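Local coordinates for protein antibiotic biosynthesis monooxygenase (PDB 1IUJ) that binds zinc and may be a monooxygenase of the dimeric alpha-beta barrel class, at residues N6-R11 with E84-N90; Y14-F18 with T80-A85; F18-F22 with P49-M53. Residue numbers count along the deposited sequence, not the author numbering.

Contact 1: residues N6-R11 with E84-N90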
ATOM      1  N   ASN B   6      -4.150  -2.199   6.230  1.00 11.70           N
ATOM      2  CA  ASN B   6      -5.399  -2.629   6.834  1.00 11.71           C
ATOM      3  C   ASN B   6      -6.484  -2.196   5.892  1.00 12.89           C
ATOM      4  O   ASN B   6      -6.697  -0.980   5.712  1.00 13.56           O
ATOM      5  CB  ASN B   6      -5.552  -1.958   8.181  1.00 11.53           C
ATOM      6  CG  ASN B   6      -6.543  -2.677   9.109  1.00 12.99           C
ATOM      7  OD1 ASN B   6      -6.792  -2.200  10.234  1.00 19.30           O
ATOM      8  ND2 ASN B   6      -7.093  -3.793   8.676  1.00 14.67           N
ATOM      9  N   ARG B   7      -7.116  -3.176   5.254  1.00 12.89           N
ATOM     10  CA  ARG B   7      -8.178  -2.915   4.269  1.00 13.32           C
ATOM     11  C   ARG B   7      -9.517  -2.888   4.984  1.00 14.16           C
ATOM     12  O   ARG B   7      -9.948  -3.888   5.560  1.00 14.92           O
ATOM     13  CB  ARG B   7      -8.162  -3.999   3.176  1.00 13.16           C
ATOM     14  CG  ARG B   7      -6.772  -4.198   2.498  1.00 12.29           C
ATOM     15  CD  ARG B   7      -6.744  -5.423   1.614  1.00 12.70           C
ATOM     16  NE  ARG B   7      -7.732  -5.387   0.538  1.00 16.38           N
ATOM     17  CZ  ARG B   7      -7.575  -4.689  -0.588  1.00 16.01           C
ATOM     18  NH1 ARG B   7      -6.476  -3.969  -0.793  1.00 16.18           N
ATOM     19  NH2 ARG B   7      -8.525  -4.712  -1.514  1.00 18.56           N
ATOM     20  N   ILE B   8     -10.165  -1.722   4.959  1.00 13.14           N
ATOM     21  CA  ILE B   8     -11.356  -1.477   5.767  1.00 13.84           C
ATOM     22  C   ILE B   8     -12.481  -1.101   4.819  1.00 14.15           C
ATOM     23  O   ILE B   8     -12.428  -0.026   4.206  1.00 15.27           O
ATOM     24  CB  ILE B   8     -11.062  -0.384   6.810  1.00 14.57           C
ATOM     25  CG1 ILE B   8      -9.930  -0.862   7.754  1.00 15.02           C
ATOM     26  CG2 ILE B   8     -12.350  -0.016   7.571  1.00 15.79           C
ATOM     27  CD1 ILE B   8      -9.277   0.242   8.525  1.00 19.69           C
ATOM     28  N   PRO B   9     -13.486  -1.973   4.671  1.00 14.50           N
ATOM     29  CA  PRO B   9     -14.562  -1.749   3.717  1.00 15.68           C
ATOM     30  C   PRO B   9     -15.633  -0.859   4.324  1.00 15.83           C
ATOM     31  O   PRO B   9     -16.730  -1.330   4.658  1.00 17.23           O
ATOM     32  CB  PRO B   9     -15.094  -3.174   3.451  1.00 15.25           C
ATOM     33  CG  PRO B   9     -14.867  -3.877   4.750  1.00 15.65           C
ATOM     34  CD  PRO B   9     -13.644  -3.257   5.384  1.00 15.37           C
ATOM     35  N   VAL B  10     -15.320   0.420   4.435  1.00 16.65           N
ATOM     36  CA  VAL B  10     -16.296   1.411   4.933  1.00 16.95           C
ATOM     37  C   VAL B  10     -17.166   1.954   3.819  1.00 17.62           C
ATOM     38  O   VAL B  10     -16.668   2.325   2.743  1.00 18.79           O
ATOM     39  CB  VAL B  10     -15.609   2.545   5.738  1.00 16.43           C
ATOM     40  CG1 VAL B  10     -14.621   3.312   4.895  1.00 16.79           C
ATOM     41  CG2 VAL B  10     -16.633   3.501   6.355  1.00 17.21           C
ATOM     42  N   ARG B  11     -18.473   1.986   4.078  1.00 17.43           N
ATOM     43  CA  ARG B  11     -19.463   2.532   3.139  1.00 18.42           C
ATOM     44  C   ARG B  11     -19.238   4.041   2.922  1.00 18.18           C
ATOM     45  O   ARG B  11     -18.777   4.751   3.830  1.00 17.56           O
ATOM     46  CB  ARG B  11     -20.874   2.249   3.686  1.00 17.27           C
ATOM     47  CG  ARG B  11     -21.287   0.772   3.747  1.00 20.12           C
ATOM     48  CD  ARG B  11     -22.778   0.596   4.048  1.00 27.11           C
ATOM     49  NE  ARG B  11     -23.078  -0.386   5.101  1.00 34.60           N
ATOM     50  CZ  ARG B  11     -24.134  -1.215   5.088  1.00 36.22           C
ATOM     51  NH1 ARG B  11     -24.338  -2.066   6.093  1.00 36.17           N
ATOM     52  NH2 ARG B  11     -24.985  -1.208   4.065  1.00 37.23           N
ATOM     53  N   GLU B  84     -22.840  -1.191  11.070  1.00 26.76           N
ATOM     54  CA  GLU B  84     -23.497  -1.017   9.786  1.00 25.72           C
ATOM     55  C   GLU B  84     -22.667  -0.211   8.794  1.00 23.56           C
ATOM     56  O   GLU B  84     -22.946  -0.245   7.601  1.00 23.61           O
ATOM     57  CB  GLU B  84     -24.849  -0.329   9.994  1.00 26.81           C
ATOM     58  CG  GLU B  84     -25.868  -1.177  10.749  1.00 28.93           C
ATOM     59  CD  GLU B  84     -25.701  -1.177  12.259  1.00 30.96           C
ATOM     60  OE1 GLU B  84     -26.498  -1.874  12.924  1.00 33.71           O
ATOM     61  OE2 GLU B  84     -24.787  -0.503  12.790  1.00 33.03           O
ATOM     62  N   ALA B  85     -21.669   0.514   9.290  1.00 21.85           N
ATOM     63  CA  ALA B  85     -20.822   1.351   8.451  1.00 20.21           C
ATOM     64  C   ALA B  85     -19.971   0.506   7.494  1.00 20.25           C
ATOM     65  O   ALA B  85     -19.468   1.024   6.511  1.00 21.09           O
ATOM     66  CB  ALA B  85     -19.913   2.230   9.296  1.00 20.06           C
ATOM     67  N   PHE B  86     -19.821  -0.768   7.807  1.00 20.50           N
ATOM     68  CA  PHE B  86     -18.863  -1.616   7.085  1.00 20.88           C
ATOM     69  C   PHE B  86     -19.510  -2.744   6.306  1.00 21.47           C
ATOM     70  O   PHE B  86     -20.503  -3.346   6.762  1.00 22.48           O
ATOM     71  CB  PHE B  86     -17.833  -2.164   8.065  1.00 20.77           C
ATOM     72  CG  PHE B  86     -17.195  -1.105   8.928  1.00 20.04           C
ATOM     73  CD1 PHE B  86     -16.109  -0.370   8.469  1.00 18.57           C
ATOM     74  CD2 PHE B  86     -17.705  -0.832  10.205  1.00 20.36           C
ATOM     75  CE1 PHE B  86     -15.509   0.615   9.256  1.00 16.77           C
ATOM     76  CE2 PHE B  86     -17.141   0.161  10.995  1.00 18.89           C
ATOM     77  CZ  PHE B  86     -16.031   0.898  10.536  1.00 18.59           C
ATOM     78  N   LEU B  87     -18.960  -3.063   5.136  1.00 20.82           N
ATOM     79  CA  LEU B  87     -19.498  -4.186   4.374  1.00 21.89           C
ATOM     80  C   LEU B  87     -19.057  -5.573   4.851  1.00 21.91           C
ATOM     81  O   LEU B  87     -19.620  -6.592   4.432  1.00 22.43           O
ATOM     82  CB  LEU B  87     -19.161  -4.048   2.896  1.00 21.41           C
ATOM     83  CG  LEU B  87     -19.570  -2.850   2.061  1.00 22.86           C
ATOM     84  CD1 LEU B  87     -18.983  -3.022   0.665  1.00 23.57           C
ATOM     85  CD2 LEU B  87     -21.082  -2.647   1.989  1.00 25.83           C
ATOM     86  N   GLY B  88     -18.072  -5.608   5.736  1.00 22.50           N
ATOM     87  CA  GLY B  88     -17.403  -6.835   6.126  1.00 22.58           C
ATOM     88  C   GLY B  88     -16.280  -6.566   7.107  1.00 22.60           C
ATOM     89  O   GLY B  88     -16.071  -5.409   7.489  1.00 22.05           O
ATOM     90  N   PRO B  89     -15.548  -7.610   7.509  1.00 21.77           N
ATOM     91  CA  PRO B  89     -14.403  -7.446   8.407  1.00 21.13           C
ATOM     92  C   PRO B  89     -13.276  -6.738   7.683  1.00 19.69           C
ATOM     93  O   PRO B  89     -13.222  -6.733   6.443  1.00 19.44           O
ATOM     94  CB  PRO B  89     -13.990  -8.897   8.743  1.00 21.50           C
ATOM     95  CG  PRO B  89     -14.529  -9.713   7.649  1.00 21.90           C
ATOM     96  CD  PRO B  89     -15.774  -9.025   7.146  1.00 22.93           C
ATOM     97  N   ASN B  90     -12.399  -6.135   8.463  1.00 19.40           N
ATOM     98  CA  ASN B  90     -11.191  -5.571   7.906  1.00 18.91           C
ATOM     99  C   ASN B  90     -10.330  -6.731   7.480  1.00 18.73           C
ATOM    100  O   ASN B  90     -10.476  -7.845   7.994  1.00 18.89           O
ATOM    101  CB  ASN B  90     -10.513  -4.716   8.939  1.00 19.47           C
ATOM    102  CG  ASN B  90     -11.405  -3.572   9.382  1.00 23.08           C
ATOM    103  OD1 ASN B  90     -12.281  -3.128   8.623  1.00 27.27           O
ATOM    104  ND2 ASN B  90     -11.221  -3.114  10.605  1.00 29.47           N
TER
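An inverse gamma turn centred on Pro9 ends the regular course of strand 2-8, and a weak Val10 N to Ile8 O hydrogen bond of 2.9 Å spans it. Proline suits the centre: its ring fixes phi near the turn value and its nitrogen has no proton to leave unused. Beyond the turn Val10 forms a single beta bridge with Phe86. Leu87 N donates to Pro9 O at 2.9 Å, and Arg11 N to Ala85 O at 2.8 Å. Arg11 extends past the bridge to the 3-10 turn, where its NE and NH1 make weak hydrogen bonds to Glu84 O at 2.5 and 2.7 Å, while Leu87 CD2 covers one guanidinium face. Ile8 CG2 lies 3.6 Å from Phe86 CE1 and Val10 CB 4.0 Å from the same atom, branched residues beside a flat ring. Nearer the strand, Asn90 CA makes a CH...O contact of 3.1 Å with Arg7 O, and the Asn6 side chain lies about 4 Å from a bound zinc ion. The Arg7 guanidinium forms a salt bridge with Glu93 of the second subunit. The loop thus covers the C-terminal end of inner strand 2-8, beside outer strand 91-100, in the sheet of a ferredoxin-like fold.

Contact 2: residues Y14-F18 with T80-A85; sequences YAEQF and TLPKEA
The start of helix 15-29 is laid against the loop leading to strand 91-100, and the two backbones run in opposite senses. Tyr14 CA lies 6.0 Å from Ala85 CA, and Phe18 CA 7.2 Å from Leu81 CA. Residues 15-18 are alpha-helical, with Phe18 N hydrogen-bonded to Tyr14 O at 2.8 Å. On the other side Leu81 and Pro82 are extended, and residues 83-85 turn as a 3-10 segment in which Ala85 N is hydrogen-bonded to Pro82 O at 2.9 Å.

Apolar contacts dominate. Tyr14, in the m rotamer (chi2 84°), points toward the loop and receives Ala85 CB over one ring face, a CH-pi contact with CB 3.8 Å from the centroid; a methyl is small enough to approach so squarely. Pro82 CG sits 3.5 Å from Tyr14 CE2, and Leu81 CD1 4.0 Å from Tyr14 CD2. Leu81, with chi1 -92° and chi2 m, sends CD2 to within 4.1 Å of Phe18 CA.

Polar groups only border this patch. Gln17, with chi1 and chi2 both t, places OE1 3.4 Å from Leu81 CD1 and NE2 3.7 Å from Thr80 O, while Thr80 OG1 is hydrogen-bonded to Arg77 O. Here the loop packs on the N-terminal turn of helix 15-29 in the ferredoxin-like fold. Phe18 packs on Ile8 of strand 2-8 and Tyr50 of strand 50-56, while Leu81 packs on Phe86 ahead of strand 91-100.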
ATOM      1  N   TYR B  14     -20.256   6.817   5.380  1.00 18.54           N
ATOM      2  CA  TYR B  14     -19.504   6.941   6.631  1.00 18.42           C
ATOM      3  C   TYR B  14     -18.029   7.314   6.440  1.00 18.42           C
ATOM      4  O   TYR B  14     -17.251   7.378   7.421  1.00 18.45           O
ATOM      5  CB  TYR B  14     -19.579   5.633   7.432  1.00 17.64           C
ATOM      6  CG  TYR B  14     -20.967   5.307   7.913  1.00 18.13           C
ATOM      7  CD1 TYR B  14     -21.891   4.658   7.088  1.00 16.94           C
ATOM      8  CD2 TYR B  14     -21.369   5.684   9.180  1.00 18.13           C
ATOM      9  CE1 TYR B  14     -23.158   4.348   7.518  1.00 18.93           C
ATOM     10  CE2 TYR B  14     -22.648   5.387   9.634  1.00 18.10           C
ATOM     11  CZ  TYR B  14     -23.540   4.750   8.813  1.00 18.95           C
ATOM     12  OH  TYR B  14     -24.802   4.471   9.264  1.00 19.61           O
ATOM     13  N   ALA B  15     -17.649   7.564   5.184  1.00 19.88           N
ATOM     14  CA  ALA B  15     -16.267   7.870   4.833  1.00 20.43           C
ATOM     15  C   ALA B  15     -15.689   9.059   5.618  1.00 20.80           C
ATOM     16  O   ALA B  15     -14.581   8.982   6.137  1.00 19.86           O
ATOM     17  CB  ALA B  15     -16.150   8.113   3.329  1.00 20.83           C
ATOM     18  N   GLU B  16     -16.439  10.160   5.694  1.00 22.31           N
ATOM     19  CA  GLU B  16     -16.002  11.318   6.468  1.00 23.35           C
ATOM     20  C   GLU B  16     -15.802  11.027   7.971  1.00 23.00           C
ATOM     21  O   GLU B  16     -14.792  11.425   8.578  1.00 23.06           O
ATOM     22  CB  GLU B  16     -16.959  12.497   6.224  1.00 24.87           C
ATOM     23  CG  GLU B  16     -16.690  13.716   7.087  1.00 28.04           C
ATOM     24  CD  GLU B  16     -17.681  14.846   6.837  1.00 34.67           C
ATOM     25  OE1 GLU B  16     -18.725  14.604   6.183  1.00 37.23           O
ATOM     26  OE2 GLU B  16     -17.411  15.980   7.295  1.00 35.96           O
ATOM     27  N   GLN B  17     -16.759  10.329   8.577  1.00 22.35           N
ATOM     28  CA  GLN B  17     -16.643   9.979   9.971  1.00 21.47           C
ATOM     29  C   GLN B  17     -15.460   9.036  10.197  1.00 20.99           C
ATOM     30  O   GLN B  17     -14.734   9.195  11.185  1.00 21.41           O
ATOM     31  CB  GLN B  17     -17.937   9.363  10.506  1.00 23.07           C
ATOM     32  CG  GLN B  17     -17.971   9.319  12.020  1.00 24.93           C
ATOM     33  CD  GLN B  17     -18.968   8.323  12.561  1.00 25.45           C
ATOM     34  OE1 GLN B  17     -19.922   7.962  11.879  1.00 25.32           O
ATOM     35  NE2 GLN B  17     -18.737   7.860  13.786  1.00 29.16           N
ATOM     36  N   PHE B  18     -15.273   8.083   9.274  1.00 18.96           N
ATOM     37  CA  PHE B  18     -14.137   7.172   9.326  1.00 17.76           C
ATOM     38  C   PHE B  18     -12.842   7.975   9.281  1.00 18.13           C
ATOM     39  O   PHE B  18     -11.951   7.752  10.088  1.00 16.36           O
ATOM     40  CB  PHE B  18     -14.184   6.171   8.157  1.00 17.80           C
ATOM     41  CG  PHE B  18     -12.947   5.347   8.036  1.00 17.23           C
ATOM     42  CD1 PHE B  18     -12.816   4.200   8.780  1.00 18.52           C
ATOM     43  CD2 PHE B  18     -11.890   5.745   7.199  1.00 17.42           C
ATOM     44  CE1 PHE B  18     -11.670   3.425   8.700  1.00 18.11           C
ATOM     45  CE2 PHE B  18     -10.734   4.992   7.104  1.00 15.33           C
ATOM     46  CZ  PHE B  18     -10.622   3.818   7.864  1.00 17.58           C
ATOM     47  N   THR B  80     -16.687   3.824  17.738  1.00 39.73           N
ATOM     48  CA  THR B  80     -17.765   4.806  17.563  1.00 38.42           C
ATOM     49  C   THR B  80     -18.469   4.640  16.222  1.00 37.25           C
ATOM     50  O   THR B  80     -19.625   5.046  16.082  1.00 37.35           O
ATOM     51  CB  THR B  80     -17.306   6.296  17.754  1.00 38.58           C
ATOM     52  OG1 THR B  80     -16.344   6.661  16.757  1.00 39.20           O
ATOM     53  CG2 THR B  80     -16.563   6.507  19.070  1.00 38.24           C
ATOM     54  N   LEU B  81     -17.774   4.065  15.237  1.00 35.46           N
ATOM     55  CA  LEU B  81     -18.401   3.745  13.957  1.00 33.63           C
ATOM     56  C   LEU B  81     -19.312   2.528  14.110  1.00 32.41           C
ATOM     57  O   LEU B  81     -18.864   1.455  14.534  1.00 32.32           O
ATOM     58  CB  LEU B  81     -17.351   3.479  12.870  1.00 33.21           C
ATOM     59  CG  LEU B  81     -16.826   4.592  11.953  1.00 33.95           C
ATOM     60  CD1 LEU B  81     -17.928   5.271  11.153  1.00 33.12           C
ATOM     61  CD2 LEU B  81     -15.968   5.629  12.687  1.00 34.96           C
ATOM     62  N   PRO B  82     -20.584   2.675  13.750  1.00 31.29           N
ATOM     63  CA  PRO B  82     -21.541   1.566  13.856  1.00 30.65           C
ATOM     64  C   PRO B  82     -21.142   0.350  13.013  1.00 29.96           C
ATOM     65  O   PRO B  82     -20.505   0.516  11.974  1.00 28.13           O
ATOM     66  CB  PRO B  82     -22.844   2.176  13.328  1.00 30.42           C
ATOM     67  CG  PRO B  82     -22.421   3.345  12.522  1.00 31.46           C
ATOM     68  CD  PRO B  82     -21.207   3.903  13.215  1.00 31.26           C
ATOM     69  N   LYS B  83     -21.508  -0.856  13.449  1.00 29.60           N
ATOM     70  CA  LYS B  83     -21.227  -2.061  12.652  1.00 29.31           C
ATOM     71  C   LYS B  83     -21.734  -1.918  11.218  1.00 28.36           C
ATOM     72  O   LYS B  83     -21.140  -2.437  10.271  1.00 28.72           O
ATOM     73  CB  LYS B  83     -21.834  -3.311  13.294  1.00 30.04           C
ATOM     74  CG  LYS B  83     -20.850  -4.469  13.410  1.00 33.24           C
ATOM     75  CD  LYS B  83     -21.184  -5.634  12.497  1.00 36.16           C
ATOM     76  CE  LYS B  83     -20.162  -6.754  12.689  1.00 36.85           C
ATOM     77  NZ  LYS B  83     -20.691  -8.125  12.416  1.00 37.05           N
ATOM     78  N   GLU B  84     -22.840  -1.191  11.070  1.00 26.76           N
ATOM     79  CA  GLU B  84     -23.497  -1.017   9.786  1.00 25.72           C
ATOM     80  C   GLU B  84     -22.667  -0.211   8.794  1.00 23.56           C
ATOM     81  O   GLU B  84     -22.946  -0.245   7.601  1.00 23.61           O
ATOM     82  CB  GLU B  84     -24.849  -0.329   9.994  1.00 26.81           C
ATOM     83  CG  GLU B  84     -25.868  -1.177  10.749  1.00 28.93           C
ATOM     84  CD  GLU B  84     -25.701  -1.177  12.259  1.00 30.96           C
ATOM     85  OE1 GLU B  84     -26.498  -1.874  12.924  1.00 33.71           O
ATOM     86  OE2 GLU B  84     -24.787  -0.503  12.790  1.00 33.03           O
ATOM     87  N   ALA B  85     -21.669   0.514   9.290  1.00 21.85           N
ATOM     88  CA  ALA B  85     -20.822   1.351   8.451  1.00 20.21           C
ATOM     89  C   ALA B  85     -19.971   0.506   7.494  1.00 20.25           C
ATOM     90  O   ALA B  85     -19.468   1.024   6.511  1.00 21.09           O
ATOM     91  CB  ALA B  85     -19.913   2.230   9.296  1.00 20.06           C
TER

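Contact 3: residues F18-F22 with P49-M53; sequences FEEAF and PYVVM
This is helix-on-sheet packing of the ferredoxin-like fold: helix 15-29 lies along strand 50-56 on one face of the antiparallel sheet. The axes of the short segments 18-22 and 50-53 are 11.8 Å apart at closest approach and nearly parallel, at 11°. Residues 18-21 keep helical phi/psi near -62/-44, Phe22 departs in psi (-19°), Phe22 N is hydrogen-bonded to Phe18 O at 2.8 Å, and the strand is extended. Phe18 CA stands 9.5 Å from Tyr50 CA, and Phe22 CA 9.0 Å from Val52 CA.

Alternation along the strand turns Tyr50 and Val52 toward the helix, while Val51 points away and packs on Phe95 of the second subunit. Phe18 and Phe22, one turn apart and both with chi1 t (chi2 85° and 106°), point down at the sheet. Phe18 fills the hollow between the two strand side chains: its CE2 lies 3.6 Å from Tyr50 CD2, and its CZ 4.3 Å from Val52 CG2. The two rings meet obliquely, centroids 5.0 Å apart and planes at 54°, with Phe18 CD2 over a face of Tyr50. In return the branched Val52 (chi1 t) is the bump between the two phenyl rings; its CG2 also comes 3.5 Å from Phe22 CE1. Large flat rings suit the wide helix-to-sheet gap, and a beta-branched valine suits a strand. Tyr50, chi1 -89° and chi2 74°, is long enough to span that gap to the helix flank, where Glu19 (chi1 m, chi2 t) extends to meet it: Tyr50 OH donates a hydrogen bond of 2.6 Å to Glu19 OE2.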
ATOM      1  N   PHE B  18     -15.273   8.083   9.274  1.00 18.96           N
ATOM      2  CA  PHE B  18     -14.137   7.172   9.326  1.00 17.76           C
ATOM      3  C   PHE B  18     -12.842   7.975   9.281  1.00 18.13           C
ATOM      4  O   PHE B  18     -11.951   7.752  10.088  1.00 16.36           O
ATOM      5  CB  PHE B  18     -14.184   6.171   8.157  1.00 17.80           C
ATOM      6  CG  PHE B  18     -12.947   5.347   8.036  1.00 17.23           C
ATOM      7  CD1 PHE B  18     -12.816   4.200   8.780  1.00 18.52           C
ATOM      8  CD2 PHE B  18     -11.890   5.745   7.199  1.00 17.42           C
ATOM      9  CE1 PHE B  18     -11.670   3.425   8.700  1.00 18.11           C
ATOM     10  CE2 PHE B  18     -10.734   4.992   7.104  1.00 15.33           C
ATOM     11  CZ  PHE B  18     -10.622   3.818   7.864  1.00 17.58           C
ATOM     12  N   GLU B  19     -12.746   8.920   8.347  1.00 17.54           N
ATOM     13  CA  GLU B  19     -11.527   9.722   8.228  1.00 19.16           C
ATOM     14  C   GLU B  19     -11.251  10.554   9.490  1.00 20.91           C
ATOM     15  O   GLU B  19     -10.100  10.657   9.931  1.00 21.67           O
ATOM     16  CB  GLU B  19     -11.586  10.611   6.978  1.00 19.00           C
ATOM     17  CG  GLU B  19     -11.408   9.838   5.670  1.00 19.78           C
ATOM     18  CD  GLU B  19     -11.337  10.731   4.449  1.00 22.24           C
ATOM     19  OE1 GLU B  19     -10.938  11.921   4.573  1.00 23.36           O
ATOM     20  OE2 GLU B  19     -11.660  10.235   3.353  1.00 21.71           O
ATOM     21  N   GLU B  20     -12.322  11.118  10.056  1.00 23.03           N
ATOM     22  CA  GLU B  20     -12.257  11.989  11.236  1.00 25.96           C
ATOM     23  C   GLU B  20     -11.804  11.141  12.404  1.00 26.57           C
ATOM     24  O   GLU B  20     -10.906  11.528  13.150  1.00 27.62           O
ATOM     25  CB  GLU B  20     -13.648  12.582  11.531  1.00 26.44           C
ATOM     26  CG  GLU B  20     -13.687  14.066  11.911  1.00 31.01           C
ATOM     27  CD  GLU B  20     -15.093  14.691  11.798  1.00 34.71           C
ATOM     28  OE1 GLU B  20     -15.354  15.743  12.451  1.00 36.20           O
ATOM     29  OE2 GLU B  20     -15.955  14.138  11.071  1.00 34.77           O
ATOM     30  N   ALA B  21     -12.402   9.957  12.530  1.00 27.59           N
ATOM     31  CA  ALA B  21     -12.017   8.999  13.553  1.00 28.18           C
ATOM     32  C   ALA B  21     -10.565   8.534  13.378  1.00 28.24           C
ATOM     33  O   ALA B  21      -9.810   8.468  14.351  1.00 29.34           O
ATOM     34  CB  ALA B  21     -12.991   7.810  13.580  1.00 28.06           C
ATOM     35  N   PHE B  22     -10.147   8.235  12.151  1.00 27.98           N
ATOM     36  CA  PHE B  22      -8.775   7.793  11.930  1.00 27.39           C
ATOM     37  C   PHE B  22      -7.662   8.853  12.012  1.00 27.58           C
ATOM     38  O   PHE B  22      -6.468   8.526  12.162  1.00 27.04           O
ATOM     39  CB  PHE B  22      -8.598   6.969  10.662  1.00 27.48           C
ATOM     40  CG  PHE B  22      -7.419   6.080  10.758  1.00 28.61           C
ATOM     41  CD1 PHE B  22      -7.569   4.710  10.943  1.00 29.42           C
ATOM     42  CD2 PHE B  22      -6.127   6.637  10.782  1.00 29.47           C
ATOM     43  CE1 PHE B  22      -6.441   3.913  11.078  1.00 29.66           C
ATOM     44  CE2 PHE B  22      -4.984   5.847  10.937  1.00 24.41           C
ATOM     45  CZ  PHE B  22      -5.155   4.482  11.084  1.00 31.73           C
ATOM     46  N   PRO B  49     -12.322  -1.009  -0.623  1.00 16.24           N
ATOM     47  CA  PRO B  49     -11.960  -0.606   0.743  1.00 14.94           C
ATOM     48  C   PRO B  49     -10.946   0.546   0.828  1.00 14.52           C
ATOM     49  O   PRO B  49     -10.065   0.693  -0.019  1.00 15.66           O
ATOM     50  CB  PRO B  49     -11.354  -1.888   1.310  1.00 14.48           C
ATOM     51  CG  PRO B  49     -10.698  -2.528   0.076  1.00 15.98           C
ATOM     52  CD  PRO B  49     -11.724  -2.312  -0.982  1.00 17.06           C
ATOM     53  N   TYR B  50     -11.069   1.344   1.892  1.00 13.13           N
ATOM     54  CA  TYR B  50      -9.961   2.210   2.323  1.00 12.51           C
ATOM     55  C   TYR B  50      -8.768   1.322   2.678  1.00 12.76           C
ATOM     56  O   TYR B  50      -8.962   0.162   3.066  1.00 12.90           O
ATOM     57  CB  TYR B  50     -10.375   3.011   3.586  1.00 12.81           C
ATOM     58  CG  TYR B  50     -11.039   4.352   3.312  1.00 12.11           C
ATOM     59  CD1 TYR B  50     -12.350   4.424   2.845  1.00 15.98           C
ATOM     60  CD2 TYR B  50     -10.343   5.536   3.525  1.00 14.01           C
ATOM     61  CE1 TYR B  50     -12.956   5.680   2.616  1.00 13.71           C
ATOM     62  CE2 TYR B  50     -10.935   6.797   3.288  1.00 14.80           C
ATOM     63  CZ  TYR B  50     -12.226   6.836   2.829  1.00 13.53           C
ATOM     64  OH  TYR B  50     -12.795   8.087   2.572  1.00 14.10           O
ATOM     65  N   VAL B  51      -7.570   1.871   2.533  1.00 12.46           N
ATOM     66  CA  VAL B  51      -6.349   1.234   3.074  1.00 12.49           C
ATOM     67  C   VAL B  51      -5.641   2.131   4.054  1.00 12.42           C
ATOM     68  O   VAL B  51      -5.288   3.251   3.744  1.00 12.97           O
ATOM     69  CB  VAL B  51      -5.385   0.724   1.951  1.00 13.77           C
ATOM     70  CG1 VAL B  51      -4.081   0.211   2.544  1.00 13.88           C
ATOM     71  CG2 VAL B  51      -6.045  -0.391   1.191  1.00 14.78           C
ATOM     72  N   VAL B  52      -5.397   1.617   5.262  1.00 12.45           N
ATOM     73  CA  VAL B  52      -4.550   2.333   6.206  1.00 12.84           C
ATOM     74  C   VAL B  52      -3.193   1.654   6.082  1.00 12.75           C
ATOM     75  O   VAL B  52      -3.035   0.450   6.406  1.00 13.04           O
ATOM     76  CB  VAL B  52      -5.054   2.237   7.632  1.00 12.63           C
ATOM     77  CG1 VAL B  52      -4.017   2.859   8.579  1.00 13.30           C
ATOM     78  CG2 VAL B  52      -6.469   2.842   7.792  1.00 15.27           C
ATOM     79  N   MET B  53      -2.212   2.425   5.638  1.00 12.44           N
ATOM     80  CA  MET B  53      -0.895   1.872   5.356  1.00 12.98           C
ATOM     81  C   MET B  53       0.078   2.425   6.367  1.00 13.26           C
ATOM     82  O   MET B  53       0.187   3.649   6.531  1.00 13.26           O
ATOM     83  CB  MET B  53      -0.425   2.275   3.964  1.00 13.22           C
ATOM     84  CG  MET B  53       0.920   1.683   3.657  1.00 16.73           C
ATOM     85  SD  MET B  53       1.344   2.010   1.979  1.00 25.95           S
ATOM     86  CE  MET B  53       1.379   3.771   1.948  1.00 26.88           C
TER

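From the N terminus, the end of strand 2-8 and the turn after it (6-11) meet 84-90 near the far end of the chain; contact 1 therefore closes the longest loop. Within it, 14-18 at the start of helix 15-29 meets 80-85, so contact 2 closes a slightly smaller loop. Contact 3 (18-22 with 49-53), also within it, starts from the same helix and closes a shorter loop. None of the three cross. Contacts 1 and 2 share Glu84 and Ala85, contacts 2 and 3 share Phe18, and contacts 1 and 3 reach neighbouring strands, joined where Asn6 N approaches Val52 O at 2.9 Å. Together they tie helix 15-29, the sheet and the loop before strand 91-100 into one unit.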